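Local coordinates for sporulation inhibitor of replication protein SirA (PDB 4TPS) that inhibits the initiation of DNA replication during sporulation, binding domain I of the initiator DnaA and so guarding against excess chromosome copying, at residues A[9-21]-A[131-145]. Residues are numbered along the deposited sequence; the frame is centred on the assembly and turned at random.
Sequences RHYYTYLIKEEFA and CFLAMDFNSKRYGWL. With ACT (acetate ion), chain F.
D136 meets H10 and Y11 of strand 9-16 across the antiparallel pairing. Its CB lies 4.1 Å from CD1 of the Y11 ring. CG, anti to the backbone N (chi1 -176°), carries the two oxygens to different tasks. OD2 accepts from the backbone N of H10 at 3.1 Å, in a nearly straight bond (171°) that arrives from above the carboxylate plane. OD1 turns back to accept from the backbone N of N138 (2.8 Å), an Asx turn, and from that of S139, which makes it an Asx motif; a short side chain with its carboxylate close to the backbone suits this. With K140 and R141 both facing D136 in a G1 bulge, this turn leads strand 132-136 into strand 141-144, a beta-hairpin whose first strand pairs antiparallel with strand 9-16 and extends the sheet past it. Long enough to reach across that first strand, R141 presents NH1 to the Y11 hydroxyl, 3.0 Å from OH and in the guanidinium plane; E118 of helix 116-128 also bonds this hydroxyl. The bare methyl of A134 suits the close non-hydrogen-bonded pair with T13, whose OG1 lies 3.6 Å from A134 CB. On that side of the sheet, toward helix 116-128, L15 lays CD1 squarely over the F132 ring, 3.8 Å from its centroid, a CH-pi contact. Farther along, I16 CG1 meets W144 CZ3 at 3.7 Å, and the broad indole also brings CH2 to A21 CB, 3.6 Å away.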
loop_
_atom_site.group_PDB
_atom_site.type_symbol
_atom_site.label_atom_id
_atom_site.label_comp_id
_atom_site.label_asym_id
_atom_site.label_seq_id
_atom_site.Cartn_x
_atom_site.Cartn_y
_atom_site.Cartn_z
ATOM N N ARG A 9 -17.305 15.139 1.372
ATOM C CA ARG A 9 -15.978 14.562 1.365
ATOM C C ARG A 9 -16.056 13.030 1.420
ATOM O O ARG A 9 -16.969 12.473 2.010
ATOM C CB ARG A 9 -15.171 15.098 2.567
ATOM C CG ARG A 9 -14.748 16.547 2.449
ATOM C CD ARG A 9 -15.849 17.523 2.848
ATOM N NE ARG A 9 -16.175 17.380 4.255
ATOM C CZ ARG A 9 -17.139 18.057 4.863
ATOM N NH1 ARG A 9 -17.351 17.907 6.171
ATOM N NH2 ARG A 9 -17.920 18.852 4.154
ATOM N N HIS A 10 -15.131 12.365 0.719
ATOM C CA HIS A 10 -15.113 10.896 0.685
ATOM C C HIS A 10 -13.673 10.468 0.792
ATOM O O HIS A 10 -12.870 10.699 -0.130
ATOM C CB HIS A 10 -15.724 10.411 -0.625
ATOM C CG HIS A 10 -15.862 8.916 -0.720
ATOM N ND1 HIS A 10 -16.348 8.269 -1.848
ATOM C CD2 HIS A 10 -15.691 7.955 0.210
ATOM C CE1 HIS A 10 -16.422 6.967 -1.593
ATOM N NE2 HIS A 10 -16.031 6.762 -0.353
ATOM N N TYR A 11 -13.309 9.923 1.952
ATOM C CA TYR A 11 -11.909 9.532 2.196
ATOM C C TYR A 11 -11.794 8.011 2.216
ATOM O O TYR A 11 -12.664 7.295 2.805
ATOM C CB TYR A 11 -11.484 9.998 3.574
ATOM C CG TYR A 11 -11.597 11.431 3.821
ATOM C CD1 TYR A 11 -10.605 12.304 3.452
ATOM C CD2 TYR A 11 -12.768 11.948 4.444
ATOM C CE1 TYR A 11 -10.734 13.658 3.716
ATOM C CE2 TYR A 11 -12.884 13.266 4.732
ATOM C CZ TYR A 11 -11.886 14.126 4.374
ATOM O OH TYR A 11 -12.096 15.462 4.716
ATOM N N TYR A 12 -10.721 7.518 1.597
ATOM C CA TYR A 12 -10.257 6.144 1.780
ATOM C C TYR A 12 -9.022 6.238 2.670
ATOM O O TYR A 12 -8.088 7.012 2.376
ATOM C CB TYR A 12 -9.941 5.547 0.428
ATOM C CG TYR A 12 -11.147 5.344 -0.429
ATOM C CD1 TYR A 12 -11.655 6.363 -1.161
ATOM C CD2 TYR A 12 -11.755 4.121 -0.521
ATOM C CE1 TYR A 12 -12.758 6.178 -1.996
ATOM C CE2 TYR A 12 -12.831 3.925 -1.314
ATOM C CZ TYR A 12 -13.342 4.957 -2.078
ATOM O OH TYR A 12 -14.498 4.675 -2.854
ATOM N N THR A 13 -9.059 5.503 3.782
ATOM C CA THR A 13 -8.039 5.614 4.818
ATOM C C THR A 13 -7.444 4.250 5.064
ATOM O O THR A 13 -8.168 3.262 5.242
ATOM C CB THR A 13 -8.606 6.229 6.077
ATOM O OG1 THR A 13 -9.213 7.497 5.786
ATOM C CG2 THR A 13 -7.547 6.485 7.116
ATOM N N TYR A 14 -6.112 4.179 4.913
ATOM C CA TYR A 14 -5.367 2.916 5.158
ATOM C C TYR A 14 -4.336 3.096 6.262
ATOM O O TYR A 14 -3.839 4.192 6.494
ATOM C CB TYR A 14 -4.643 2.483 3.862
ATOM C CG TYR A 14 -5.546 1.959 2.777
ATOM C CD1 TYR A 14 -6.195 2.832 1.891
ATOM C CD2 TYR A 14 -5.674 0.610 2.568
ATOM C CE1 TYR A 14 -6.971 2.340 0.855
ATOM C CE2 TYR A 14 -6.459 0.094 1.529
ATOM C CZ TYR A 14 -7.118 0.966 0.688
ATOM O OH TYR A 14 -7.879 0.496 -0.317
ATOM N N LEU A 15 -4.066 1.980 6.953
ATOM C CA LEU A 15 -3.070 1.905 7.999
ATOM C C LEU A 15 -1.768 1.408 7.338
ATOM O O LEU A 15 -1.670 0.221 6.946
ATOM C CB LEU A 15 -3.533 0.948 9.077
ATOM C CG LEU A 15 -2.668 0.895 10.316
ATOM C CD1 LEU A 15 -2.387 2.269 10.872
ATOM C CD2 LEU A 15 -3.272 -0.020 11.370
ATOM N N ILE A 16 -0.843 2.322 7.129
ATOM C CA ILE A 16 0.382 2.037 6.340
ATOM C C ILE A 16 1.435 1.405 7.275
ATOM O O ILE A 16 1.618 1.812 8.417
ATOM C CB ILE A 16 0.968 3.315 5.700
ATOM C CG1 ILE A 16 -0.082 4.102 4.903
ATOM C CG2 ILE A 16 2.204 2.997 4.840
ATOM C CD1 ILE A 16 -0.753 3.305 3.828
ATOM N N LYS A 17 2.115 0.365 6.777
ATOM C CA LYS A 17 3.215 -0.186 7.524
ATOM C C LYS A 17 4.331 0.801 7.659
ATOM O O LYS A 17 4.687 1.566 6.722
ATOM C CB LYS A 17 3.699 -1.454 6.857
ATOM C CG LYS A 17 2.773 -2.657 6.953
ATOM C CD LYS A 17 3.371 -3.884 6.301
ATOM C CE LYS A 17 2.555 -5.160 6.470
ATOM N NZ LYS A 17 3.230 -6.240 5.706
ATOM N N GLU A 18 4.918 0.790 8.855
ATOM C CA GLU A 18 6.041 1.638 9.201
ATOM C C GLU A 18 7.169 1.681 8.156
ATOM O O GLU A 18 7.665 2.736 7.806
ATOM C CB GLU A 18 6.600 1.119 10.540
ATOM C CG GLU A 18 5.772 1.564 11.741
ATOM C CD GLU A 18 4.539 0.742 12.124
ATOM O OE1 GLU A 18 4.016 -0.020 11.284
ATOM O OE2 GLU A 18 4.068 0.899 13.295
ATOM N N GLU A 19 7.521 0.517 7.605
ATOM C CA GLU A 19 8.627 0.481 6.683
ATOM C C GLU A 19 8.347 1.331 5.447
ATOM O O GLU A 19 9.217 1.995 4.902
ATOM C CB GLU A 19 8.908 -0.997 6.323
ATOM C CG GLU A 19 9.916 -1.236 5.261
ATOM C CD GLU A 19 10.157 -2.725 5.039
ATOM O OE1 GLU A 19 9.178 -3.545 5.106
ATOM O OE2 GLU A 19 11.341 -3.076 4.781
ATOM N N PHE A 20 7.113 1.237 4.954
ATOM C CA PHE A 20 6.716 1.986 3.749
ATOM C C PHE A 20 6.436 3.454 4.005
ATOM O O PHE A 20 6.757 4.299 3.159
ATOM C CB PHE A 20 5.551 1.237 3.088
ATOM C CG PHE A 20 6.035 -0.042 2.462
ATOM C CD1 PHE A 20 6.587 -0.011 1.193
ATOM C CD2 PHE A 20 6.015 -1.231 3.166
ATOM C CE1 PHE A 20 7.125 -1.181 0.637
ATOM C CE2 PHE A 20 6.565 -2.368 2.611
ATOM C CZ PHE A 20 7.058 -2.349 1.354
ATOM N N ALA A 21 5.886 3.740 5.170
ATOM C CA ALA A 21 5.703 5.146 5.586
ATOM C C ALA A 21 7.040 5.886 5.575
ATOM O O ALA A 21 7.162 7.014 5.057
ATOM C CB ALA A 21 5.003 5.221 6.936
ATOM N N CYS A 131 -0.017 6.161 11.797
ATOM C CA CYS A 131 0.214 5.629 10.461
ATOM C C CYS A 131 -0.992 5.580 9.539
ATOM O O CYS A 131 -0.923 4.887 8.474
ATOM C CB CYS A 131 0.750 4.199 10.585
ATOM S SG CYS A 131 2.377 4.200 11.401
ATOM N N PHE A 132 -2.090 6.269 9.888
ATOM C CA PHE A 132 -3.236 6.305 8.959
ATOM C C PHE A 132 -2.989 7.373 7.910
ATOM O O PHE A 132 -2.711 8.522 8.200
ATOM C CB PHE A 132 -4.538 6.582 9.684
ATOM C CG PHE A 132 -5.060 5.418 10.503
ATOM C CD1 PHE A 132 -5.648 4.329 9.861
ATOM C CD2 PHE A 132 -4.942 5.415 11.885
ATOM C CE1 PHE A 132 -6.128 3.281 10.620
ATOM C CE2 PHE A 132 -5.396 4.329 12.649
ATOM C CZ PHE A 132 -5.997 3.271 12.019
ATOM N N LEU A 133 -3.102 6.959 6.664
ATOM C CA LEU A 133 -3.087 7.833 5.483
ATOM C C LEU A 133 -4.488 7.961 4.888
ATOM O O LEU A 133 -5.082 6.976 4.470
ATOM C CB LEU A 133 -2.154 7.219 4.462
ATOM C CG LEU A 133 -1.865 8.050 3.212
ATOM C CD1 LEU A 133 -0.988 9.278 3.584
ATOM C CD2 LEU A 133 -1.118 7.190 2.178
ATOM N N ALA A 134 -5.039 9.175 4.912
ATOM C CA ALA A 134 -6.421 9.420 4.467
ATOM C C ALA A 134 -6.338 10.118 3.104
ATOM O O ALA A 134 -5.549 11.052 2.922
ATOM C CB ALA A 134 -7.106 10.372 5.467
ATOM N N MET A 135 -7.182 9.709 2.155
ATOM C CA MET A 135 -7.074 10.205 0.819
ATOM C C MET A 135 -8.468 10.403 0.242
ATOM O O MET A 135 -9.280 9.449 0.250
ATOM C CB MET A 135 -6.402 9.137 -0.028
ATOM C CG MET A 135 -4.928 8.840 0.326
ATOM S SD MET A 135 -4.311 7.271 -0.338
ATOM C CE MET A 135 -4.992 6.107 0.816
ATOM N N ASP A 136 -8.712 11.609 -0.292
ATOM C CA ASP A 136 -9.959 11.899 -1.069
ATOM C C ASP A 136 -9.548 12.022 -2.538
ATOM O O ASP A 136 -8.866 12.962 -2.916
ATOM C CB ASP A 136 -10.626 13.161 -0.525
ATOM C CG ASP A 136 -11.969 13.449 -1.212
ATOM O OD1 ASP A 136 -12.124 13.108 -2.377
ATOM O OD2 ASP A 136 -12.898 14.060 -0.577
ATOM N N PHE A 137 -9.946 11.036 -3.347
ATOM C CA PHE A 137 -9.578 10.955 -4.743
ATOM C C PHE A 137 -10.425 11.903 -5.610
ATOM O O PHE A 137 -10.130 12.084 -6.774
ATOM C CB PHE A 137 -9.814 9.525 -5.263
ATOM C CG PHE A 137 -9.019 8.475 -4.529
ATOM C CD1 PHE A 137 -7.618 8.552 -4.478
ATOM C CD2 PHE A 137 -9.630 7.465 -3.902
ATOM C CE1 PHE A 137 -6.885 7.632 -3.782
ATOM C CE2 PHE A 137 -8.897 6.540 -3.192
ATOM C CZ PHE A 137 -7.533 6.633 -3.129
ATOM N N ASN A 138 -11.470 12.475 -5.020
ATOM C CA ASN A 138 -12.310 13.440 -5.734
ATOM C C ASN A 138 -11.680 14.827 -5.725
ATOM O O ASN A 138 -11.675 15.531 -6.715
ATOM C CB ASN A 138 -13.726 13.533 -5.130
ATOM C CG ASN A 138 -14.473 12.193 -5.054
ATOM O OD1 ASN A 138 -15.405 12.009 -4.222
ATOM N ND2 ASN A 138 -14.172 11.306 -5.965
ATOM N N SER A 139 -11.175 15.240 -4.571
ATOM C CA SER A 139 -10.644 16.604 -4.381
ATOM C C SER A 139 -9.091 16.655 -4.410
ATOM O O SER A 139 -8.499 17.737 -4.364
ATOM C CB SER A 139 -11.124 17.035 -3.013
ATOM O OG SER A 139 -10.492 16.169 -2.027
ATOM N N LYS A 140 -8.454 15.475 -4.404
ATOM C CA LYS A 140 -6.954 15.366 -4.396
ATOM C C LYS A 140 -6.350 15.873 -3.047
ATOM O O LYS A 140 -5.271 16.351 -2.993
ATOM C CB LYS A 140 -6.312 16.071 -5.621
ATOM C CG LYS A 140 -5.014 15.407 -6.092
ATOM C CD LYS A 140 -4.498 15.966 -7.450
ATOM C CE LYS A 140 -3.893 14.901 -8.332
ATOM N NZ LYS A 140 -2.441 14.887 -8.029
ATOM N N ARG A 141 -7.108 15.730 -1.966
ATOM C CA ARG A 141 -6.682 16.054 -0.618
ATOM C C ARG A 141 -6.227 14.771 0.042
ATOM O O ARG A 141 -6.953 13.797 0.050
ATOM C CB ARG A 141 -7.824 16.655 0.223
ATOM C CG ARG A 141 -8.316 17.972 -0.295
ATOM C CD ARG A 141 -9.382 18.616 0.549
ATOM N NE ARG A 141 -9.102 18.655 1.994
ATOM C CZ ARG A 141 -9.774 17.953 2.927
ATOM N NH1 ARG A 141 -10.828 17.127 2.603
ATOM N NH2 ARG A 141 -9.410 18.087 4.216
ATOM N N TYR A 142 -5.014 14.746 0.561
ATOM C CA TYR A 142 -4.516 13.542 1.207
ATOM C C TYR A 142 -3.438 13.885 2.204
ATOM O O TYR A 142 -2.775 14.910 2.100
ATOM C CB TYR A 142 -4.004 12.506 0.198
ATOM C CG TYR A 142 -2.819 12.934 -0.632
ATOM C CD1 TYR A 142 -1.513 12.741 -0.194
ATOM C CD2 TYR A 142 -3.004 13.667 -1.795
ATOM C CE1 TYR A 142 -0.438 13.193 -0.956
ATOM C CE2 TYR A 142 -1.954 14.127 -2.527
ATOM C CZ TYR A 142 -0.672 13.869 -2.115
ATOM O OH TYR A 142 0.413 14.330 -2.860
ATOM N N GLY A 143 -3.263 13.008 3.181
ATOM C CA GLY A 143 -2.229 13.198 4.174
ATOM C C GLY A 143 -2.333 12.258 5.339
ATOM O O GLY A 143 -3.315 11.552 5.509
ATOM N N TRP A 144 -1.319 12.301 6.205
ATOM C CA TRP A 144 -1.310 11.513 7.416
ATOM C C TRP A 144 -2.276 12.162 8.396
ATOM O O TRP A 144 -2.405 13.403 8.428
ATOM C CB TRP A 144 0.093 11.496 8.056
ATOM C CG TRP A 144 1.124 10.894 7.169
ATOM C CD1 TRP A 144 2.097 11.572 6.488
ATOM C CD2 TRP A 144 1.293 9.497 6.851
ATOM N NE1 TRP A 144 2.863 10.674 5.785
ATOM C CE2 TRP A 144 2.380 9.410 5.965
ATOM C CE3 TRP A 144 0.637 8.323 7.245
ATOM C CZ2 TRP A 144 2.829 8.197 5.443
ATOM C CZ3 TRP A 144 1.041 7.100 6.718
ATOM C CH2 TRP A 144 2.146 7.042 5.836
ATOM N N LEU A 145 -2.872 11.331 9.227
ATOM C CA LEU A 145 -3.576 11.781 10.374
ATOM C C LEU A 145 -2.556 11.953 11.506
ATOM O O LEU A 145 -2.172 11.005 12.167
ATOM C CB LEU A 145 -4.752 10.891 10.742
ATOM C CG LEU A 145 -5.740 10.639 9.607
ATOM C CD1 LEU A 145 -6.862 9.667 10.011
ATOM C CD2 LEU A 145 -6.265 11.969 9.072
HETATM C C ACT F . -17.366 8.985 -5.189
HETATM O O ACT F . -16.893 9.579 -4.185
HETATM O OXT ACT F . -17.430 7.713 -5.233
HETATM C CH3 ACT F . -17.852 9.781 -6.378
HETATM O O HOH W 1 -12.241 9.552 -2.570
#